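Local coordinates for protein sortase (Actinomyces oris, PDB 5UTT) that probably acts as a class E sortase, a cysteine transpeptidase of the kind that attaches surface proteins to the cell envelope of Gram-positive bacteria, at residues Pro35-Tyr38 / Asn42-Met45; Gly62-Thr67 / Thr145-His150; Asp93-Gly98 / Trp163-Lys168; Met173-Gly178 / Leu184-Val189. All coordinates share one frame; numbering follows the deposited sequence.

In the fold
Interactions 1, 2 and 3 are partly buried around the sortase beta-barrel, whereas interaction 4 lies at the surface, where a strand end meets the C-terminal tail; the chemistry of the four follows their place in the fold. Interactions 2 and 3 use adjacent strands, 142-150 and 161-174, joined directly by backbone bonds such as Val165 N to Leu146 O. Strand 161-174 also leads into interaction 4, whose centre is about 23 Å from that of interaction 3. Interaction 1 links the set: Trp37 packs on Leu146 and Leu95, and Tyr38 OH meets Leu184 N. An amide over a ring, a hydroxyl pair, apolar packing with a water bridge and a salt bridge follow in turn.

Interaction 1 of 4, residues Pro35-Tyr38 / Asn42-Met45; sequences PKWY and NNNM
Asn43 drives its side-chain amide edge-on at Tyr38, ND2 foremost, and the two flat groups stand almost perpendicular, with 82° between their planes. ND2 sits over the centre of the phenol ring, 3.2 Å above its plane; the closest ring atom is Tyr38 CD1, 3.3 Å from Asn43 ND2. No hydrogen bond joins the two segments: the amide nitrogen donates to the backbone oxygen of Val34, which holds it in place above the aromatic face. Asn43 OD1, which has its own hydrogen bond nearby in the chain, passes 3.8 Å from Trp37 CB. An extended first torsion brings the group there, since CG of Asn43 is anti to the backbone N (chi1 -152°) and carries the amide toward Tyr38. Tyr38 follows the short 3-10 turn at Pro35-Trp37, and its N bonds back to Pro35 O at 3.2 Å. The amide thus lies between the Tyr38 ring and Trp37 CB, inside the connection between two strands of the sortase sheet. Trp37 NE1 is held by the carbonyl of Arg91, and Tyr38 OH by Leu184 N in the C-terminal tail. The whole loop runs from strand 28-33 to strand 45-49; Tyr38 and Asn43 pack on Val33, while Pro35 packs against strand 100-104.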
# COMPACT_ATOMS: atom_id res chain seq x y z
N PRO A 35 9.31 -1.34 -5.93
CA PRO A 35 10.49 -1.41 -6.83
C PRO A 35 10.25 -1.14 -8.32
O PRO A 35 11.10 -0.57 -9.00
CB PRO A 35 10.97 -2.83 -6.59
CG PRO A 35 10.62 -3.09 -5.17
CD PRO A 35 9.24 -2.53 -5.04
N LYS A 36 9.07 -1.47 -8.82
CA LYS A 36 8.73 -1.10 -10.21
C LYS A 36 8.51 0.40 -10.48
O LYS A 36 8.25 0.78 -11.63
CB LYS A 36 7.50 -1.84 -10.65
CG LYS A 36 7.84 -3.29 -11.01
CD LYS A 36 6.83 -3.80 -11.98
CE LYS A 36 7.31 -5.03 -12.72
NZ LYS A 36 6.11 -5.66 -13.31
N TRP A 37 8.53 1.20 -9.45
CA TRP A 37 8.35 2.63 -9.57
C TRP A 37 9.67 3.37 -9.44
O TRP A 37 9.69 4.64 -9.58
CB TRP A 37 7.31 3.16 -8.56
CG TRP A 37 5.91 2.67 -8.79
CD1 TRP A 37 5.44 1.99 -9.89
CD2 TRP A 37 4.78 2.84 -7.92
NE1 TRP A 37 4.14 1.70 -9.75
CE2 TRP A 37 3.68 2.18 -8.55
CE3 TRP A 37 4.57 3.43 -6.66
CZ2 TRP A 37 2.41 2.14 -7.99
CZ3 TRP A 37 3.31 3.36 -6.11
CH2 TRP A 37 2.25 2.71 -6.78
N TYR A 38 10.78 2.65 -9.26
CA TYR A 38 12.09 3.28 -9.33
C TYR A 38 12.22 3.88 -10.73
O TYR A 38 11.99 3.22 -11.73
CB TYR A 38 13.22 2.33 -9.02
CG TYR A 38 13.46 2.09 -7.56
CD1 TYR A 38 13.67 3.15 -6.67
CD2 TYR A 38 13.51 0.79 -7.05
CE1 TYR A 38 13.91 2.93 -5.33
CE2 TYR A 38 13.75 0.56 -5.71
CZ TYR A 38 13.96 1.62 -4.86
OH TYR A 38 14.21 1.33 -3.55
N ASN A 42 9.73 9.47 -6.99
CA ASN A 42 10.80 9.48 -6.00
C ASN A 42 10.78 8.17 -5.21
O ASN A 42 11.77 7.83 -4.55
CB ASN A 42 10.63 10.62 -5.01
CG ASN A 42 10.62 11.98 -5.70
OD1 ASN A 42 10.85 12.07 -6.89
ND2 ASN A 42 10.35 13.02 -4.94
N ASN A 43 9.63 7.50 -5.23
CA ASN A 43 9.48 6.15 -4.64
C ASN A 43 9.79 6.14 -3.13
O ASN A 43 10.41 5.21 -2.60
CB ASN A 43 10.31 5.14 -5.42
CG ASN A 43 9.73 3.73 -5.34
OD1 ASN A 43 8.57 3.55 -4.99
ND2 ASN A 43 10.52 2.75 -5.74
N ASN A 44 9.26 7.13 -2.43
CA ASN A 44 9.43 7.17 -0.99
C ASN A 44 8.23 7.82 -0.36
O ASN A 44 8.34 8.69 0.48
CB ASN A 44 10.76 7.83 -0.59
CG ASN A 44 10.83 9.30 -0.95
OD1 ASN A 44 10.13 9.79 -1.81
ND2 ASN A 44 11.67 10.02 -0.23
N MET A 45 7.08 7.32 -0.79
CA MET A 45 5.84 7.96 -0.52
C MET A 45 5.43 7.76 0.91
O MET A 45 5.30 6.59 1.37
CB MET A 45 4.80 7.38 -1.48
CG MET A 45 3.46 8.06 -1.46
SD MET A 45 2.42 7.47 -2.81
CE MET A 45 0.99 8.56 -2.74

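Interaction 2 of 4, residues Gly62-Thr67 / Thr145-His150; sequences GHYTNT and TLTTCH
Two torsions aim Tyr64 and Thr147 at each other: the Tyr64 ring carbon CG is anti to its carbonyl carbon (chi1 -70°), while Thr147 holds OG1 between its backbone N and carbonyl carbon (chi1 78°). In the sortase beta-barrel this joins the turn that follows strand 61-63 to strand 142-150, which is not that strand's neighbour, because strand 74-79 runs between them. Tyr64 therefore reaches across the middle strand, its side chain touching Ala77 and Ala79 on the way. The side chains come from opposite directions, and the hydroxyls meet at 2.7 Å between Tyr64 OH and Thr147 OG1, a short hydrogen bond in which either could donate. OG1 lies at the edge of the phenol ring, in its plane. The methyl of Thr147 adds a looser touch, CG2 being 4.1 Å from Tyr64 CE1. Thr147 belongs to the sequence TLTTC, which matches the TLXTC signature of sortases, whose cysteine is typically the nucleophile; the bond thus holds a residue two positions before Cys149. The type I turn runs from Tyr64 to Thr67, and Tyr64 O accepts twice: from Thr67 N at 3.1 Å, and from Thr67 OG1 at 2.8 Å, this donor tilted 20° from the carbonyl plane.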
# COMPACT_ATOMS: atom_id res chain seq x y z
N GLY A 62 -2.85 7.37 1.94
CA GLY A 62 -3.70 7.41 3.14
C GLY A 62 -4.33 6.09 3.57
O GLY A 62 -4.97 5.40 2.77
N HIS A 63 -4.21 5.75 4.85
CA HIS A 63 -4.81 4.52 5.35
C HIS A 63 -6.30 4.71 5.62
O HIS A 63 -6.69 5.57 6.40
CB HIS A 63 -4.11 4.09 6.61
CG HIS A 63 -4.65 2.84 7.24
ND1 HIS A 63 -4.94 2.78 8.59
CD2 HIS A 63 -4.93 1.61 6.75
CE1 HIS A 63 -5.38 1.58 8.90
NE2 HIS A 63 -5.36 0.84 7.80
N TYR A 64 -7.11 3.85 5.00
CA TYR A 64 -8.53 3.75 5.33
C TYR A 64 -8.68 3.42 6.81
O TYR A 64 -8.20 2.38 7.30
CB TYR A 64 -9.22 2.71 4.44
CG TYR A 64 -9.39 3.06 2.95
CD1 TYR A 64 -8.36 2.84 2.03
CD2 TYR A 64 -10.57 3.59 2.49
CE1 TYR A 64 -8.54 3.14 0.68
CE2 TYR A 64 -10.76 3.92 1.16
CZ TYR A 64 -9.74 3.70 0.27
OH TYR A 64 -9.90 3.99 -1.08
N THR A 65 -9.35 4.27 7.56
CA THR A 65 -9.23 4.23 9.00
C THR A 65 -9.95 3.04 9.60
O THR A 65 -9.61 2.61 10.68
CB THR A 65 -9.68 5.56 9.63
OG1 THR A 65 -11.05 5.77 9.28
CG2 THR A 65 -8.78 6.72 9.11
N ASN A 66 -10.90 2.46 8.86
CA ASN A 66 -11.66 1.30 9.38
C ASN A 66 -11.14 -0.03 8.89
O ASN A 66 -11.74 -1.09 9.16
CB ASN A 66 -13.17 1.48 9.11
CG ASN A 66 -13.80 2.58 9.99
OD1 ASN A 66 -13.30 2.90 11.07
ND2 ASN A 66 -14.89 3.17 9.52
N THR A 67 -10.02 0.00 8.18
CA THR A 67 -9.30 -1.21 7.81
C THR A 67 -8.22 -1.53 8.84
O THR A 67 -8.02 -0.80 9.81
CB THR A 67 -8.72 -1.13 6.37
OG1 THR A 67 -7.63 -0.20 6.30
CG2 THR A 67 -9.82 -0.84 5.37
N THR A 145 -3.62 -3.28 0.35
CA THR A 145 -4.43 -2.98 -0.79
C THR A 145 -4.11 -1.55 -1.16
O THR A 145 -4.14 -0.70 -0.29
CB THR A 145 -5.93 -3.12 -0.51
OG1 THR A 145 -6.23 -4.51 -0.23
CG2 THR A 145 -6.75 -2.75 -1.71
N LEU A 146 -3.80 -1.33 -2.43
CA LEU A 146 -3.61 0.04 -2.96
C LEU A 146 -4.76 0.38 -3.84
O LEU A 146 -5.06 -0.41 -4.78
CB LEU A 146 -2.31 0.15 -3.75
CG LEU A 146 -1.00 0.54 -3.04
CD1 LEU A 146 -0.67 -0.39 -1.93
CD2 LEU A 146 0.17 0.62 -4.02
N THR A 147 -5.32 1.60 -3.68
CA THR A 147 -6.44 2.07 -4.46
C THR A 147 -6.15 3.41 -5.08
O THR A 147 -5.53 4.25 -4.45
CB THR A 147 -7.80 2.15 -3.66
OG1 THR A 147 -7.89 3.30 -2.81
CG2 THR A 147 -7.97 0.93 -2.72
N THR A 148 -6.64 3.59 -6.28
CA THR A 148 -6.57 4.89 -6.94
C THR A 148 -7.63 4.97 -8.05
O THR A 148 -8.32 4.00 -8.33
CB THR A 148 -5.14 5.11 -7.51
OG1 THR A 148 -5.01 6.50 -7.92
CG2 THR A 148 -4.89 4.27 -8.66
N CYS A 149 -7.74 6.12 -8.73
CA CYS A 149 -8.71 6.33 -9.78
C CYS A 149 -8.24 5.80 -11.10
O CYS A 149 -7.05 5.78 -11.37
CB CYS A 149 -8.98 7.85 -9.93
SG CYS A 149 -9.98 8.44 -8.56
N HIS A 150 -9.20 5.39 -11.94
CA HIS A 150 -8.96 5.02 -13.31
C HIS A 150 -10.25 5.29 -14.14
O HIS A 150 -11.38 5.16 -13.65
CB HIS A 150 -8.53 3.50 -13.40
CG HIS A 150 -7.97 3.08 -14.74
ND1 HIS A 150 -6.70 3.39 -15.16
CD2 HIS A 150 -8.51 2.35 -15.75
CE1 HIS A 150 -6.47 2.86 -16.34
NE2 HIS A 150 -7.57 2.24 -16.74

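Interaction 3 of 4, residues Asp93-Gly98 / Trp163-Lys168; sequences DLLQEG and WIVHAK
Asp93 lies over one face of the Trp163 indole, near the rim of the ring system. Its CB stands 4.1 Å from the centroid of the six-membered ring and 26° off the normal, a CH-pi contact, while Asp93 CA approaches Trp163 CZ2 to 3.7 Å. The carboxylate leads away from the ring and forms a salt bridge with Arg91, which leaves the aliphatic part of the residue to do the packing. Trp163 can offer this face because its CG is anti to the backbone N (chi1 -168°), extending the indole from the strand toward the loop. It belongs to strand 161-174 of the sortase beta-barrel, where its ring also stacks with His117 and meets His150 edge-to-face. Leu95, two residues after Asp93, turns its side chain toward the sheet and sets CD1 4.0 Å from Val165 CG2, the two side chains crossing at about a right angle. The same leucine contributes its carbonyl: a water bridges Leu95 O and Trp163 NE1, 2.9 Å from each, accepting from NE1 and probably donating to the carbonyl, and it lies in the plane of the indole at its edge. Beyond Leu95 the loop runs on beside strand 108-120, where Gly98 bonds through its backbone to Val114.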
# COMPACT_ATOMS: atom_id res chain seq x y z
N ASP A 93 -0.63 0.60 -12.76
CA ASP A 93 -0.89 -0.36 -13.85
C ASP A 93 0.32 -1.21 -14.21
O ASP A 93 0.17 -2.15 -14.98
CB ASP A 93 -1.44 0.33 -15.10
CG ASP A 93 -0.53 1.44 -15.60
OD1 ASP A 93 0.52 1.69 -15.00
OD2 ASP A 93 -0.87 2.03 -16.62
N LEU A 94 1.49 -0.94 -13.64
CA LEU A 94 2.70 -1.70 -13.94
C LEU A 94 2.78 -2.90 -13.04
O LEU A 94 3.62 -3.73 -13.25
CB LEU A 94 3.96 -0.88 -13.72
CG LEU A 94 4.13 0.40 -14.58
CD1 LEU A 94 5.45 1.04 -14.15
CD2 LEU A 94 4.12 0.11 -16.06
N LEU A 95 1.92 -2.99 -12.04
CA LEU A 95 2.06 -4.03 -11.03
C LEU A 95 1.40 -5.31 -11.53
O LEU A 95 0.22 -5.33 -11.92
CB LEU A 95 1.46 -3.54 -9.71
CG LEU A 95 2.10 -2.29 -9.10
CD1 LEU A 95 1.36 -1.78 -7.89
CD2 LEU A 95 3.53 -2.63 -8.74
N GLN A 96 2.19 -6.38 -11.52
CA GLN A 96 1.75 -7.67 -11.98
C GLN A 96 1.93 -8.67 -10.83
O GLN A 96 2.68 -8.43 -9.89
CB GLN A 96 2.59 -8.07 -13.20
CG GLN A 96 2.63 -7.00 -14.30
CD GLN A 96 3.63 -7.29 -15.41
OE1 GLN A 96 4.01 -8.43 -15.64
NE2 GLN A 96 4.04 -6.25 -16.14
N GLU A 97 1.29 -9.82 -10.96
CA GLU A 97 1.46 -10.85 -9.97
C GLU A 97 2.94 -11.10 -9.64
O GLU A 97 3.79 -11.28 -10.53
CB GLU A 97 0.82 -12.13 -10.46
CG GLU A 97 0.80 -13.21 -9.40
CD GLU A 97 0.41 -14.54 -9.96
OE1 GLU A 97 0.12 -14.64 -11.18
OE2 GLU A 97 0.41 -15.51 -9.15
N GLY A 98 3.24 -11.13 -8.36
CA GLY A 98 4.60 -11.34 -7.87
C GLY A 98 5.45 -10.11 -7.66
O GLY A 98 6.49 -10.16 -6.98
N TRP A 163 -8.78 1.61 -9.77
CA TRP A 163 -7.79 0.54 -9.94
C TRP A 163 -7.30 0.09 -8.56
O TRP A 163 -6.77 0.87 -7.76
CB TRP A 163 -6.64 1.01 -10.82
CG TRP A 163 -5.74 -0.10 -11.26
CD1 TRP A 163 -4.92 -0.89 -10.48
CD2 TRP A 163 -5.48 -0.46 -12.61
NE1 TRP A 163 -4.19 -1.74 -11.28
CE2 TRP A 163 -4.54 -1.51 -12.59
CE3 TRP A 163 -5.99 -0.03 -13.84
CZ2 TRP A 163 -4.11 -2.10 -13.76
CZ3 TRP A 163 -5.56 -0.62 -14.98
CH2 TRP A 163 -4.62 -1.64 -14.94
N ILE A 164 -7.44 -1.21 -8.31
CA ILE A 164 -7.15 -1.80 -7.00
C ILE A 164 -6.05 -2.84 -7.17
O ILE A 164 -6.13 -3.67 -8.04
CB ILE A 164 -8.35 -2.57 -6.44
CG1 ILE A 164 -9.64 -1.75 -6.54
CG2 ILE A 164 -8.08 -3.04 -5.00
CD1 ILE A 164 -9.60 -0.47 -5.74
N VAL A 165 -5.01 -2.76 -6.33
CA VAL A 165 -3.97 -3.81 -6.30
C VAL A 165 -3.96 -4.49 -4.93
O VAL A 165 -3.85 -3.83 -3.92
CB VAL A 165 -2.56 -3.28 -6.63
CG1 VAL A 165 -1.46 -4.36 -6.47
CG2 VAL A 165 -2.54 -2.77 -8.04
N HIS A 166 -4.02 -5.81 -4.95
CA HIS A 166 -3.87 -6.60 -3.71
C HIS A 166 -2.49 -7.30 -3.63
O HIS A 166 -2.02 -7.84 -4.62
CB HIS A 166 -4.96 -7.69 -3.64
CG HIS A 166 -6.34 -7.15 -3.46
ND1 HIS A 166 -7.40 -7.48 -4.28
CD2 HIS A 166 -6.82 -6.24 -2.58
CE1 HIS A 166 -8.48 -6.83 -3.88
NE2 HIS A 166 -8.15 -6.06 -2.86
N ALA A 167 -1.88 -7.29 -2.45
CA ALA A 167 -0.60 -7.97 -2.21
C ALA A 167 -0.66 -8.71 -0.87
O ALA A 167 -1.12 -8.18 0.13
CB ALA A 167 0.59 -7.00 -2.27
N LYS A 168 -0.27 -9.98 -0.92
CA LYS A 168 -0.23 -10.84 0.27
C LYS A 168 1.14 -10.78 0.96
O LYS A 168 2.18 -10.77 0.30
CB LYS A 168 -0.56 -12.27 -0.16
CG LYS A 168 -0.64 -13.25 1.01
CD LYS A 168 -1.23 -14.59 0.56
CE LYS A 168 -1.01 -15.63 1.63
NZ LYS A 168 -1.72 -16.91 1.38
O HOH W 1 -1.86 -3.40 -11.50

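Interaction 4 of 4, residues Met173-Gly178 / Leu184-Val189; sequences MDRSEG and LNDPGV
The Arg175 guanidinium has the backbone oxygen of Val189 over one of its faces, 3.7 Å from NH2, while the carboxylate of Asp186 meets it at the edge. NH2 donates to Asp186 OD1 at 3.3 Å with an angle of 154°, a weak hydrogen bond within a salt bridge and one of several polar contacts of the guanidinium. OD1 lies in the guanidinium plane, yet the two charged planes are 52° apart, so the groups meet through a single atom each and not side by side. The arginine reaches this far by being drawn out: CG is anti to the backbone N (chi1 -175°) and the chain stays extended to NE. Asp186 OD1 is also used locally, since Gly188 N donates to it at 3.1 Å from above the carboxylate plane and closes an Asx turn. A second Asx turn, from Asp174 OD1 to Ser176 N, has Arg175 as its middle residue where strand 161-174 ends. The contact thus ties that strand end to the C-terminal tail at the protein surface. Arg175 NE makes a salt bridge to the terminal carboxylate of Asn190, and NH1 bonds to Thr105 O. Because that terminal carboxylate lies close to Asp186 OD2, the arginine probably offsets the repulsion between two negative groups.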
# COMPACT_ATOMS: atom_id res chain seq x y z
N MET A 173 11.46 -7.81 7.81
CA MET A 173 12.83 -7.69 8.30
C MET A 173 12.90 -6.65 9.39
O MET A 173 12.18 -5.64 9.33
CB MET A 173 13.79 -7.32 7.18
CG MET A 173 13.79 -8.27 5.99
SD MET A 173 14.98 -7.80 4.70
CE MET A 173 16.50 -8.08 5.58
N ASP A 174 13.76 -6.87 10.39
CA ASP A 174 14.12 -5.83 11.34
C ASP A 174 14.96 -4.80 10.60
O ASP A 174 15.97 -5.15 10.02
CB ASP A 174 14.94 -6.45 12.49
CG ASP A 174 15.08 -5.53 13.68
OD1 ASP A 174 15.23 -4.30 13.48
OD2 ASP A 174 15.07 -6.05 14.82
N ARG A 175 14.55 -3.53 10.61
CA ARG A 175 15.22 -2.50 9.82
C ARG A 175 16.65 -2.20 10.31
O ARG A 175 17.49 -1.68 9.56
CB ARG A 175 14.38 -1.23 9.82
CG ARG A 175 14.88 -0.10 8.94
CD ARG A 175 13.99 1.12 9.09
NE ARG A 175 14.30 2.15 8.11
CZ ARG A 175 13.53 3.20 7.83
NH1 ARG A 175 12.38 3.40 8.47
NH2 ARG A 175 13.92 4.09 6.91
N SER A 176 16.92 -2.48 11.58
CA SER A 176 18.28 -2.29 12.11
C SER A 176 19.23 -3.41 11.65
O SER A 176 20.45 -3.25 11.72
CB SER A 176 18.23 -2.20 13.63
OG SER A 176 17.98 -3.45 14.20
N GLU A 177 18.66 -4.52 11.20
CA GLU A 177 19.42 -5.71 10.80
C GLU A 177 19.52 -5.97 9.30
O GLU A 177 20.29 -6.81 8.87
CB GLU A 177 18.82 -6.93 11.50
CG GLU A 177 18.86 -6.74 13.01
CD GLU A 177 18.22 -7.86 13.80
OE1 GLU A 177 17.59 -8.74 13.17
OE2 GLU A 177 18.35 -7.86 15.04
N GLY A 178 18.76 -5.23 8.48
CA GLY A 178 18.80 -5.49 7.06
C GLY A 178 17.63 -4.87 6.32
O GLY A 178 16.70 -4.36 6.93
N LEU A 184 16.95 -0.01 -3.39
CA LEU A 184 18.18 0.46 -4.01
C LEU A 184 18.93 1.49 -3.18
O LEU A 184 20.13 1.66 -3.36
CB LEU A 184 17.91 1.09 -5.37
CG LEU A 184 17.36 0.17 -6.46
CD1 LEU A 184 17.15 1.00 -7.74
CD2 LEU A 184 18.27 -1.03 -6.70
N ASN A 185 18.20 2.22 -2.34
CA ASN A 185 18.78 3.13 -1.38
C ASN A 185 17.77 3.33 -0.27
O ASN A 185 16.60 2.97 -0.42
CB ASN A 185 19.06 4.49 -2.03
CG ASN A 185 17.80 5.13 -2.61
OD1 ASN A 185 17.16 5.95 -1.98
ND2 ASN A 185 17.43 4.72 -3.78
N ASP A 186 18.22 3.94 0.83
CA ASP A 186 17.35 4.13 1.97
C ASP A 186 16.28 5.12 1.57
O ASP A 186 16.61 6.24 1.15
CB ASP A 186 18.14 4.65 3.18
CG ASP A 186 17.49 4.30 4.51
OD1 ASP A 186 16.25 4.18 4.56
OD2 ASP A 186 18.23 4.16 5.51
N PRO A 187 15.00 4.73 1.68
CA PRO A 187 13.90 5.66 1.43
C PRO A 187 13.81 6.73 2.49
O PRO A 187 13.34 7.84 2.20
CB PRO A 187 12.66 4.78 1.46
CG PRO A 187 13.06 3.62 2.28
CD PRO A 187 14.51 3.39 2.03
N GLY A 188 14.31 6.42 3.69
CA GLY A 188 14.23 7.32 4.82
C GLY A 188 15.59 7.45 5.49
O GLY A 188 16.65 7.40 4.84
N VAL A 189 15.56 7.63 6.79
CA VAL A 189 16.75 7.83 7.59
C VAL A 189 17.03 6.52 8.36
O VAL A 189 16.16 6.06 9.06
CB VAL A 189 16.50 8.97 8.58
CG1 VAL A 189 17.73 9.23 9.43
CG2 VAL A 189 16.08 10.24 7.82